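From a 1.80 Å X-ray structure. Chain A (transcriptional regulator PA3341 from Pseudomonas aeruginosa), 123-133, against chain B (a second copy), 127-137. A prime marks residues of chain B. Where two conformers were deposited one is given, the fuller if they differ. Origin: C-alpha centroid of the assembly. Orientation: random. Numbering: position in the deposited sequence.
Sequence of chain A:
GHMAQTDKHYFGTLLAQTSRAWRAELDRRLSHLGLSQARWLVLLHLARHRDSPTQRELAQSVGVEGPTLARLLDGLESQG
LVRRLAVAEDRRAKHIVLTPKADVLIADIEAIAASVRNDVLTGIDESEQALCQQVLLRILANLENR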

# COMPACT_ATOMS: atom_id res chain seq x y z
N GLY A 123 16.91 14.47 7.13
CA GLY A 123 16.98 14.48 8.61
C GLY A 123 17.17 13.09 9.21
O GLY A 123 17.24 12.97 10.41
N ILE A 124 17.16 12.06 8.37
CA ILE A 124 17.26 10.67 8.93
C ILE A 124 18.69 10.19 8.68
O ILE A 124 19.18 10.18 7.55
CB ILE A 124 16.22 9.76 8.21
CG1 ILE A 124 14.80 10.30 8.57
CG2 ILE A 124 16.34 8.25 8.71
CD1 ILE A 124 13.78 9.68 7.74
N ASP A 125 19.35 9.81 9.78
CA ASP A 125 20.67 9.33 9.87
C ASP A 125 20.85 8.06 9.04
O ASP A 125 19.94 7.25 9.01
CB ASP A 125 20.68 8.90 11.38
CG ASP A 125 21.90 8.45 11.80
OD1 ASP A 125 22.05 7.25 11.66
OD2 ASP A 125 22.72 9.29 12.23
N GLU A 126 22.00 7.91 8.38
CA GLU A 126 22.29 6.76 7.57
C GLU A 126 22.20 5.47 8.44
O GLU A 126 21.70 4.40 7.96
CB GLU A 126 23.69 6.80 6.98
CG GLU A 126 23.73 7.56 5.62
CD GLU A 126 25.05 8.29 5.37
OE1 GLU A 126 26.10 7.59 5.44
OE2 GLU A 126 24.99 9.52 5.05
N SER A 127 22.69 5.55 9.66
CA SER A 127 22.65 4.33 10.53
C SER A 127 21.25 3.92 10.87
O SER A 127 20.88 2.71 10.92
CB SER A 127 23.40 4.56 11.84
OG SER A 127 24.78 4.67 11.42
N GLU A 128 20.45 4.94 11.16
CA GLU A 128 19.06 4.67 11.50
C GLU A 128 18.24 4.16 10.29
O GLU A 128 17.41 3.27 10.49
CB GLU A 128 18.40 5.86 12.20
CG GLU A 128 19.08 6.10 13.53
CD GLU A 128 18.47 7.23 14.32
OE1 GLU A 128 17.54 7.91 13.80
OE2 GLU A 128 18.87 7.36 15.52
N GLN A 129 18.51 4.70 9.10
CA GLN A 129 17.94 4.16 7.88
C GLN A 129 18.28 2.65 7.79
O GLN A 129 17.43 1.85 7.43
CB GLN A 129 18.48 4.89 6.66
CG GLN A 129 17.78 4.38 5.40
CD GLN A 129 18.27 5.08 4.16
OE1 GLN A 129 18.77 6.24 4.22
NE2 GLN A 129 18.06 4.41 2.99
N ALA A 130 19.56 2.34 7.97
CA ALA A 130 19.99 0.94 7.87
C ALA A 130 19.29 0.03 8.86
O ALA A 130 18.89 -1.13 8.51
CB ALA A 130 21.50 0.93 8.05
N LEU A 131 19.13 0.52 10.09
CA LEU A 131 18.45 -0.22 11.13
C LEU A 131 16.99 -0.40 10.72
O LEU A 131 16.43 -1.50 10.85
CB LEU A 131 18.55 0.53 12.47
CG LEU A 131 17.95 -0.25 13.66
CD1 LEU A 131 18.33 -1.80 13.65
CD2 LEU A 131 18.24 0.47 14.95
N CYS A 132 16.36 0.68 10.25
CA CYS A 132 14.94 0.63 9.81
C CYS A 132 14.79 -0.47 8.73
O CYS A 132 13.91 -1.27 8.78
CB CYS A 132 14.55 2.00 9.23
SG CYS A 132 12.92 2.01 8.46
N GLN A 133 15.68 -0.49 7.75
CA GLN A 133 15.65 -1.50 6.73
C GLN A 133 15.80 -2.89 7.25
O GLN A 133 15.05 -3.78 6.80
CB GLN A 133 16.72 -1.23 5.70
CG GLN A 133 16.38 0.03 4.90
CD GLN A 133 17.69 0.49 4.13
OE1 GLN A 133 18.81 0.10 4.49
NE2 GLN A 133 17.53 1.30 3.13
N SER B 127 13.36 -2.26 21.34
CA SER B 127 14.08 -0.98 21.06
C SER B 127 14.18 -0.69 19.59
O SER B 127 14.04 0.48 19.10
CB SER B 127 15.50 -1.01 21.62
OG SER B 127 15.31 -1.02 23.05
N GLU B 128 14.45 -1.76 18.85
CA GLU B 128 14.55 -1.60 17.40
C GLU B 128 13.20 -1.29 16.73
O GLU B 128 13.18 -0.48 15.81
CB GLU B 128 15.27 -2.79 16.75
CG GLU B 128 16.71 -2.84 17.24
CD GLU B 128 17.51 -3.95 16.62
OE1 GLU B 128 16.94 -4.76 15.84
OE2 GLU B 128 18.77 -3.92 16.84
N GLN B 129 12.12 -1.90 17.23
CA GLN B 129 10.78 -1.54 16.81
C GLN B 129 10.58 -0.02 17.02
O GLN B 129 10.02 0.65 16.18
CB GLN B 129 9.74 -2.31 17.60
CG GLN B 129 8.34 -2.00 17.06
CD GLN B 129 7.26 -2.75 17.79
OE1 GLN B 129 7.52 -3.84 18.38
NE2 GLN B 129 6.01 -2.21 17.71
N ALA B 130 10.91 0.44 18.23
CA ALA B 130 10.73 1.86 18.54
C ALA B 130 11.51 2.78 17.62
O ALA B 130 10.99 3.86 17.18
CB ALA B 130 11.12 2.05 20.00
N LEU B 131 12.75 2.39 17.32
CA LEU B 131 13.59 3.14 16.42
C LEU B 131 12.97 3.14 15.03
O LEU B 131 12.90 4.18 14.36
CB LEU B 131 15.00 2.53 16.38
CG LEU B 131 16.01 3.35 15.54
CD1 LEU B 131 15.90 4.93 15.77
CD2 LEU B 131 17.39 2.78 15.69
N CYS B 132 12.52 1.95 14.58
CA CYS B 132 11.88 1.82 13.24
C CYS B 132 10.68 2.79 13.17
O CYS B 132 10.52 3.50 12.22
CB CYS B 132 11.39 0.37 13.08
SG CYS B 132 10.40 0.12 11.59
N GLN B 133 9.84 2.82 14.19
CA GLN B 133 8.72 3.73 14.23
C GLN B 133 9.12 5.17 14.17
O GLN B 133 8.47 5.92 13.43
CB GLN B 133 7.89 3.48 15.46
CG GLN B 133 7.19 2.12 15.37
CD GLN B 133 6.67 1.74 16.82
OE1 GLN B 133 7.15 2.27 17.83
NE2 GLN B 133 5.75 0.83 16.89
N GLN B 134 10.19 5.56 14.86
CA GLN B 134 10.65 6.98 14.80
C GLN B 134 11.12 7.33 13.37
O GLN B 134 10.83 8.42 12.87
CB GLN B 134 11.85 7.27 15.73
CG GLN B 134 11.53 7.47 17.15
CD GLN B 134 10.43 8.44 17.34
OE1 GLN B 134 10.49 9.62 16.91
NE2 GLN B 134 9.46 8.00 18.00
N VAL B 135 11.83 6.43 12.69
CA VAL B 135 12.21 6.68 11.27
C VAL B 135 10.97 6.87 10.41
O VAL B 135 10.88 7.84 9.67
CB VAL B 135 13.10 5.55 10.71
CG1 VAL B 135 13.35 5.80 9.19
CG2 VAL B 135 14.48 5.63 11.50
N LEU B 136 10.02 5.92 10.49
CA LEU B 136 8.76 6.06 9.72
C LEU B 136 8.00 7.37 10.04
O LEU B 136 7.48 8.01 9.12
CB LEU B 136 7.81 4.89 10.05
CG LEU B 136 8.39 3.56 9.52
CD1 LEU B 136 7.47 2.39 9.94
CD2 LEU B 136 8.77 3.44 8.06
N LEU B 137 7.95 7.77 11.32
CA LEU B 137 7.24 9.01 11.69
C LEU B 137 7.90 10.23 11.04
O LEU B 137 7.16 11.14 10.63
CB LEU B 137 7.19 9.14 13.21
CG LEU B 137 6.18 8.16 13.85
CD1 LEU B 137 6.53 8.23 15.34
CD2 LEU B 137 4.80 8.73 13.59

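Two copies of the same helix meet here, their axes 8.9 Å apart at closest approach and their N-to-C directions 114° apart. No hydrogen bond crosses between the stretches, so the contact rests mainly on side-chain packing.

Along chain B, Ser127′ lies out of reach of the partner, and a small polar residue is at home on that exposed turn. Glu128′ is the first to take part. Its CA-to-CB bond points sideways, yet the extended side chain carries CD to 3.8 Å from Leu131 CD1. Glutamate suits this margin: its methylenes can lie beside an apolar neighbour, and the residue remains partly exposed. The same pairing recurs with the chains exchanged, Glu128 CD standing 3.7 Å from Leu131′ CD1. Gln129′ and Ala130′ lie out of reach of the other stretch.

Leu131′ returns to the contact, its CA-to-CB bond pointing toward chain A. Its CD2 lies just 2.6 Å from Leu131 CD2, far inside the usual separation of two methyl carbons. Each leucine was deposited in two conformers and only one is given, so this closeness is best read with caution; both modelled rotamers are t, p. Leucine fits the site because a branched apolar side chain can fill space between helices without needing a polar partner.

At Cys132′ the backbones come nearest, with its CA 4.7 Å from Cys132 CA. A compact side chain suits such an approach. The two SG atoms of Cys132 and Cys132′ are 4.4 Å apart, too far for a disulfide. Gln133′ points away, and Gln134′ starts sideways but its end leads away, so these polar residues leave the interface to their apolar neighbours.

Val135′, one helical turn beyond Leu131′, has the largest area covered by the partner stretch of any residue here. Its CG1 lies 3.9 Å from Ile124 CG2 and also 3.9 Å from Cys132 SG, while its CG2 sits 3.9 Å from the backbone Glu128 O. A beta-branched residue holds both methyls close to the backbone, a compact surface that packs against Ile124, Glu128 and Cys132. Ile124 meets Val135′ from the loop before its helix, which Asp125 caps by accepting a hydrogen bond at OD1 from Glu128 N (2.9 Å).

Leu136′ makes a lighter contact: its side chain starts sideways, but its end comes nearer, bringing CD2 to 4.4 Å from Cys132 SG. Leu137′ is out of reach.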